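Local coordinates for protein pectinesterase A (Erwinia chrysanthemi, PDB 2NTP) that hydrolyses the methyl esters of pectin's galacturonate chain, releasing methanol, probably as the first step in the maceration and soft rot of plant tissue, at residues G201-N213 with K237-T249. Numbering follows the deposited sequence.
Sequences GNVSGYLTAPSTN and KSYGLGRPWHPTT. With ADA (alpha-D-galactopyranuronic acid), chain C; ADA (alpha-D-galactopyranuronic acid), chain B; ADA (alpha-D-galactopyranuronic acid), chain D; ADA (alpha-D-galactopyranuronic acid), chain E.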
loop_
_atom_site.group_PDB
_atom_site.type_symbol
_atom_site.label_atom_id
_atom_site.label_comp_id
_atom_site.label_asym_id
_atom_site.label_seq_id
_atom_site.Cartn_x
_atom_site.Cartn_y
_atom_site.Cartn_z
ATOM N N GLY A 201 -2.548 -3.362 25.692
ATOM C CA GLY A 201 -3.205 -4.663 25.581
ATOM C C GLY A 201 -4.124 -4.841 24.383
ATOM O O GLY A 201 -4.574 -5.958 24.104
ATOM N N ASN A 202 -4.423 -3.747 23.684
ATOM C CA ASN A 202 -5.221 -3.805 22.460
ATOM C C ASN A 202 -4.330 -3.753 21.217
ATOM O O ASN A 202 -3.158 -3.397 21.307
ATOM C CB ASN A 202 -6.264 -2.683 22.430
ATOM C CG ASN A 202 -7.387 -2.892 23.440
ATOM O OD1 ASN A 202 -7.593 -3.998 23.946
ATOM N ND2 ASN A 202 -8.123 -1.827 23.727
ATOM N N VAL A 203 -4.892 -4.117 20.067
ATOM C CA VAL A 203 -4.125 -4.192 18.820
ATOM C C VAL A 203 -3.906 -2.803 18.207
ATOM O O VAL A 203 -4.853 -2.026 18.071
ATOM C CB VAL A 203 -4.802 -5.147 17.801
ATOM C CG1 VAL A 203 -4.067 -5.145 16.459
ATOM C CG2 VAL A 203 -4.855 -6.560 18.363
ATOM N N SER A 204 -2.657 -2.513 17.840
ATOM C CA SER A 204 -2.303 -1.251 17.184
ATOM C C SER A 204 -2.525 -1.268 15.670
ATOM O O SER A 204 -2.842 -0.237 15.082
ATOM C CB SER A 204 -0.853 -0.858 17.496
ATOM O OG SER A 204 -0.749 -0.250 18.775
ATOM N N GLY A 205 -2.346 -2.424 15.034
ATOM C CA GLY A 205 -2.598 -2.503 13.594
ATOM C C GLY A 205 -2.325 -3.839 12.948
ATOM O O GLY A 205 -2.110 -4.841 13.635
ATOM N N TYR A 206 -2.356 -3.838 11.617
ATOM C CA TYR A 206 -2.179 -5.042 10.798
ATOM C C TYR A 206 -1.411 -4.625 9.554
ATOM O O TYR A 206 -1.781 -3.659 8.877
ATOM C CB TYR A 206 -3.538 -5.650 10.397
ATOM C CG TYR A 206 -4.549 -5.645 11.524
ATOM C CD1 TYR A 206 -5.375 -4.540 11.731
ATOM C CD2 TYR A 206 -4.652 -6.723 12.408
ATOM C CE1 TYR A 206 -6.286 -4.507 12.780
ATOM C CE2 TYR A 206 -5.571 -6.700 13.468
ATOM C CZ TYR A 206 -6.385 -5.583 13.634
ATOM O OH TYR A 206 -7.293 -5.516 14.667
ATOM N N LEU A 207 -0.339 -5.343 9.252
ATOM C CA LEU A 207 0.492 -5.001 8.095
ATOM C C LEU A 207 -0.294 -5.138 6.802
ATOM O O LEU A 207 -0.209 -4.286 5.919
ATOM C CB LEU A 207 1.729 -5.899 8.016
ATOM C CG LEU A 207 2.973 -5.475 8.797
ATOM C CD1 LEU A 207 2.732 -5.444 10.292
ATOM C CD2 LEU A 207 4.123 -6.410 8.459
ATOM N N THR A 208 -1.054 -6.222 6.691
ATOM C CA THR A 208 -1.749 -6.513 5.443
ATOM C C THR A 208 -3.219 -6.828 5.648
ATOM O O THR A 208 -3.621 -7.323 6.698
ATOM C CB THR A 208 -1.091 -7.677 4.664
ATOM O OG1 THR A 208 -1.270 -8.912 5.374
ATOM C CG2 THR A 208 0.405 -7.418 4.453
ATOM N N ALA A 209 -4.009 -6.530 4.623
ATOM C CA ALA A 209 -5.410 -6.937 4.580
ATOM C C ALA A 209 -5.727 -7.329 3.140
ATOM O O ALA A 209 -6.323 -6.547 2.392
ATOM C CB ALA A 209 -6.326 -5.818 5.071
ATOM N N PRO A 210 -5.294 -8.538 2.736
ATOM C CA PRO A 210 -5.504 -8.979 1.357
ATOM C C PRO A 210 -6.958 -9.355 1.093
ATOM O O PRO A 210 -7.630 -9.910 1.974
ATOM C CB PRO A 210 -4.603 -10.209 1.249
ATOM C CG PRO A 210 -4.589 -10.770 2.635
ATOM C CD PRO A 210 -4.599 -9.565 3.541
ATOM N N SER A 211 -7.430 -9.026 -0.107
ATOM C CA SER A 211 -8.778 -9.375 -0.559
ATOM C C SER A 211 -8.711 -10.239 -1.817
ATOM O O SER A 211 -9.670 -10.304 -2.597
ATOM C CB SER A 211 -9.573 -8.108 -0.836
ATOM O OG SER A 211 -8.857 -7.261 -1.721
ATOM N N THR A 212 -7.575 -10.909 -1.984
ATOM C CA THR A 212 -7.264 -11.711 -3.163
ATOM C C THR A 212 -8.403 -12.689 -3.455
ATOM O O THR A 212 -8.795 -13.449 -2.574
ATOM C CB THR A 212 -5.979 -12.547 -2.930
ATOM O OG1 THR A 212 -5.068 -11.834 -2.080
ATOM C CG2 THR A 212 -5.299 -12.891 -4.256
ATOM N N ASN A 213 -8.930 -12.662 -4.678
ATOM C CA ASN A 213 -9.937 -13.650 -5.076
ATOM C C ASN A 213 -9.365 -15.063 -4.969
ATOM O O ASN A 213 -8.202 -15.292 -5.293
ATOM C CB ASN A 213 -10.434 -13.391 -6.498
ATOM C CG ASN A 213 -11.501 -14.386 -6.934
ATOM O OD1 ASN A 213 -11.205 -15.357 -7.634
ATOM N ND2 ASN A 213 -12.739 -14.164 -6.504
ATOM N N LYS A 237 3.863 -7.567 20.616
ATOM C CA LYS A 237 2.606 -8.264 20.296
ATOM C C LYS A 237 1.417 -7.318 20.078
ATOM O O LYS A 237 0.305 -7.580 20.548
ATOM C CB LYS A 237 2.297 -9.330 21.357
ATOM C CG LYS A 237 3.370 -10.400 21.444
ATOM C CD LYS A 237 2.960 -11.553 22.347
ATOM C CE LYS A 237 4.095 -12.559 22.488
ATOM N NZ LYS A 237 4.463 -13.221 21.199
ATOM N N SER A 238 1.672 -6.229 19.354
ATOM C CA SER A 238 0.663 -5.194 19.081
ATOM C C SER A 238 0.195 -5.184 17.626
ATOM O O SER A 238 -0.816 -4.555 17.307
ATOM C CB SER A 238 1.200 -3.804 19.454
ATOM O OG SER A 238 2.372 -3.499 18.718
ATOM N N TYR A 239 0.929 -5.877 16.755
ATOM C CA TYR A 239 0.653 -5.874 15.311
ATOM C C TYR A 239 0.415 -7.255 14.711
ATOM O O TYR A 239 1.160 -8.199 14.977
ATOM C CB TYR A 239 1.791 -5.184 14.555
ATOM C CG TYR A 239 1.563 -3.707 14.359
ATOM C CD1 TYR A 239 1.874 -2.789 15.367
ATOM C CD2 TYR A 239 1.017 -3.225 13.170
ATOM C CE1 TYR A 239 1.657 -1.430 15.187
ATOM C CE2 TYR A 239 0.794 -1.872 12.984
ATOM C CZ TYR A 239 1.110 -0.979 13.994
ATOM O OH TYR A 239 0.883 0.359 13.801
ATOM N N GLY A 240 -0.629 -7.365 13.898
ATOM C CA GLY A 240 -0.869 -8.583 13.138
ATOM C C GLY A 240 -0.172 -8.535 11.793
ATOM O O GLY A 240 -0.024 -7.464 11.192
ATOM N N LEU A 241 0.254 -9.702 11.317
ATOM C CA LEU A 241 0.835 -9.821 9.979
ATOM C C LEU A 241 -0.210 -9.589 8.896
ATOM O O LEU A 241 0.105 -9.096 7.814
ATOM C CB LEU A 241 1.470 -11.198 9.786
ATOM C CG LEU A 241 2.735 -11.508 10.591
ATOM C CD1 LEU A 241 3.099 -12.970 10.431
ATOM C CD2 LEU A 241 3.889 -10.603 10.166
ATOM N N GLY A 242 -1.454 -9.936 9.204
ATOM C CA GLY A 242 -2.537 -9.793 8.246
ATOM C C GLY A 242 -3.867 -10.186 8.852
ATOM O O GLY A 242 -3.915 -10.929 9.831
ATOM N N ARG A 243 -4.937 -9.652 8.273
ATOM C CA ARG A 243 -6.303 -10.100 8.546
ATOM C C ARG A 243 -7.061 -10.140 7.209
ATOM O O ARG A 243 -6.704 -9.418 6.276
ATOM C CB ARG A 243 -6.990 -9.213 9.592
ATOM C CG ARG A 243 -7.089 -7.731 9.238
ATOM C CD ARG A 243 -7.800 -6.947 10.341
ATOM N NE ARG A 243 -8.048 -5.567 9.934
ATOM C CZ ARG A 243 -8.911 -4.742 10.528
ATOM N NH1 ARG A 243 -9.623 -5.150 11.573
ATOM N NH2 ARG A 243 -9.063 -3.507 10.073
ATOM N N PRO A 244 -8.088 -11.002 7.094
ATOM C CA PRO A 244 -8.689 -11.213 5.776
ATOM C C PRO A 244 -9.748 -10.178 5.414
ATOM O O PRO A 244 -10.825 -10.160 6.010
ATOM C CB PRO A 244 -9.334 -12.608 5.896
ATOM C CG PRO A 244 -9.162 -13.033 7.342
ATOM C CD PRO A 244 -8.722 -11.841 8.125
ATOM N N TRP A 245 -9.441 -9.329 4.432
ATOM C CA TRP A 245 -10.400 -8.331 3.976
ATOM C C TRP A 245 -11.328 -8.906 2.915
ATOM O O TRP A 245 -10.888 -9.310 1.838
ATOM C CB TRP A 245 -9.689 -7.078 3.450
ATOM C CG TRP A 245 -10.636 -5.984 3.054
ATOM C CD1 TRP A 245 -11.792 -5.626 3.695
ATOM C CD2 TRP A 245 -10.497 -5.086 1.944
ATOM N NE1 TRP A 245 -12.389 -4.574 3.042
ATOM C CE2 TRP A 245 -11.619 -4.224 1.962
ATOM C CE3 TRP A 245 -9.541 -4.936 0.927
ATOM C CZ2 TRP A 245 -11.807 -3.214 1.007
ATOM C CZ3 TRP A 245 -9.731 -3.938 -0.030
ATOM C CH2 TRP A 245 -10.857 -3.086 0.021
ATOM N N HIS A 246 -12.614 -8.950 3.245
ATOM C CA HIS A 246 -13.649 -9.347 2.299
ATOM C C HIS A 246 -14.458 -8.100 1.968
ATOM O O HIS A 246 -15.392 -7.765 2.695
ATOM C CB HIS A 246 -14.537 -10.433 2.923
ATOM C CG HIS A 246 -13.839 -11.746 3.122
ATOM N ND1 HIS A 246 -14.205 -12.892 2.449
ATOM C CD2 HIS A 246 -12.786 -12.089 3.905
ATOM C CE1 HIS A 246 -13.418 -13.888 2.816
ATOM N NE2 HIS A 246 -12.547 -13.428 3.698
ATOM N N PRO A 247 -14.081 -7.384 0.885
ATOM C CA PRO A 247 -14.635 -6.057 0.626
ATOM C C PRO A 247 -16.139 -6.088 0.417
ATOM O O PRO A 247 -16.663 -7.042 -0.164
ATOM C CB PRO A 247 -13.938 -5.626 -0.671
ATOM C CG PRO A 247 -12.716 -6.445 -0.744
ATOM C CD PRO A 247 -13.117 -7.772 -0.160
ATOM N N THR A 248 -16.818 -5.062 0.923
ATOM C CA THR A 248 -18.220 -4.847 0.578
ATOM C C THR A 248 -18.278 -4.713 -0.939
ATOM O O THR A 248 -17.559 -3.894 -1.535
ATOM C CB THR A 248 -18.781 -3.603 1.268
ATOM O OG1 THR A 248 -18.635 -3.745 2.685
ATOM C CG2 THR A 248 -20.256 -3.409 0.927
ATOM N N THR A 249 -19.116 -5.546 -1.551
ATOM C CA THR A 249 -19.164 -5.703 -2.998
ATOM C C THR A 249 -20.623 -5.819 -3.432
ATOM O O THR A 249 -21.419 -6.452 -2.747
ATOM C CB THR A 249 -18.372 -6.962 -3.429
ATOM O OG1 THR A 249 -17.005 -6.840 -2.991
ATOM C CG2 THR A 249 -18.390 -7.154 -4.943
HETATM C C1 ADA C . -12.083 -1.198 4.091
HETATM C C2 ADA C . -12.030 0.071 3.231
HETATM C C3 ADA C . -13.374 0.789 3.291
HETATM C C4 ADA C . -14.502 -0.158 2.880
HETATM C C5 ADA C . -14.481 -1.402 3.770
HETATM C C6 ADA C . -15.548 -2.370 3.349
HETATM O O2 ADA C . -11.003 0.955 3.696
HETATM O O3 ADA C . -13.357 1.963 2.471
HETATM O O4 ADA C . -14.353 -0.564 1.514
HETATM O O5 ADA C . -13.191 -2.039 3.721
HETATM O O6B ADA C . -15.211 -3.530 3.015
HETATM O O6A ADA C . -16.737 -1.971 3.351
HETATM C C1 ADA B . -9.901 -1.228 12.855
HETATM C C2 ADA B . -9.935 0.115 12.124
HETATM C C3 ADA B . -11.375 0.573 11.901
HETATM C C4 ADA B . -12.237 -0.547 11.309
HETATM C C5 ADA B . -12.082 -1.850 12.091
HETATM C C6 ADA B . -12.850 -2.953 11.414
HETATM O O2 ADA B . -9.253 1.093 12.909
HETATM O O3 ADA B . -11.397 1.722 11.043
HETATM O O4 ADA B . -11.872 -0.803 9.948
HETATM O O5 ADA B . -10.693 -2.194 12.155
HETATM O O6B ADA B . -12.292 -4.059 11.259
HETATM O O6A ADA B . -14.017 -2.726 11.025
HETATM C C1 ADA D . -15.392 -0.291 0.554
HETATM C C2 ADA D . -15.328 -1.243 -0.642
HETATM C C3 ADA D . -14.071 -0.986 -1.477
HETATM C C4 ADA D . -13.949 0.495 -1.848
HETATM C C5 ADA D . -14.033 1.348 -0.582
HETATM C C6 ADA D . -13.968 2.820 -0.891
HETATM O O2 ADA D . -15.327 -2.584 -0.150
HETATM O O3 ADA D . -14.067 -1.819 -2.649
HETATM O O4 ADA D . -15.013 0.889 -2.726
HETATM O O5 ADA D . -15.257 1.065 0.112
HETATM O O6B ADA D . -13.115 3.234 -1.706
HETATM O O6A ADA D . -14.773 3.576 -0.312
HETATM C C1 ADA E . -12.077 -2.093 17.172
HETATM C C2 ADA E . -11.525 -3.082 16.136
HETATM C C3 ADA E . -10.019 -2.884 15.951
HETATM C C4 ADA E . -9.711 -1.428 15.598
HETATM C C5 ADA E . -10.331 -0.468 16.625
HETATM C C6 ADA E . -10.142 0.962 16.192
HETATM O O1 ADA E . -11.597 -2.410 18.489
HETATM O O2 ADA E . -11.806 -4.433 16.527
HETATM O O3 ADA E . -9.516 -3.754 14.928
HETATM O O4 ADA E . -10.173 -1.134 14.269
HETATM O O5 ADA E . -11.733 -0.739 16.821
HETATM O O6B ADA E . -11.041 1.516 15.517
HETATM O O6A ADA E . -9.084 1.551 16.519
HETATM O O HOH W 1 -2.214 -6.342 21.888
#
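The carbonyl O of L241 is gripped by T208 OG1, 2.8 Å away in the carbonyl plane on a lone pair, and more weakly by T208 N. With OG1 between its own N and carbonyl carbon (chi1 68°), T208 can turn its hydroxyl back to the neighbouring chain at the corner; G242, with no CB to collide with OG1, suits the place beside it. Leading up to the corner, G240 N donates to G205 O and L207 N to G240 O, both bonds 2.9 Å. These are adjacent parallel strands of the right-handed beta-helix of pectin methylesterases, and the two segments carry several of the substrate-binding side chains. G205 N lies over the centre of the Y239 ring, 3.7 Å above its plane; a side chain at G205 would run into that ring, so glycine suits the place. Likewise G240, lacking a side chain, passes close to the Y206 ring. Over one face of that ring runs R243, its chain extended from CG to NE: CD sits 3.5 Å from the centroid, and the guanidinium stacks beyond it, planes 6° apart. Held flat this way and salt-bridged through NE to the nucleophile D175, the guanidinium gives NH1 and NH2 to O5 of the chain B galacturonate, while Y206 OH hydrogen-bonds O3 of chain E, 2.8 Å away at the ring edge. Farther along, P247 CG covers one face of the W245 indole, whose NE1 reaches carboxylate O6B of chain C, 3.0 Å away.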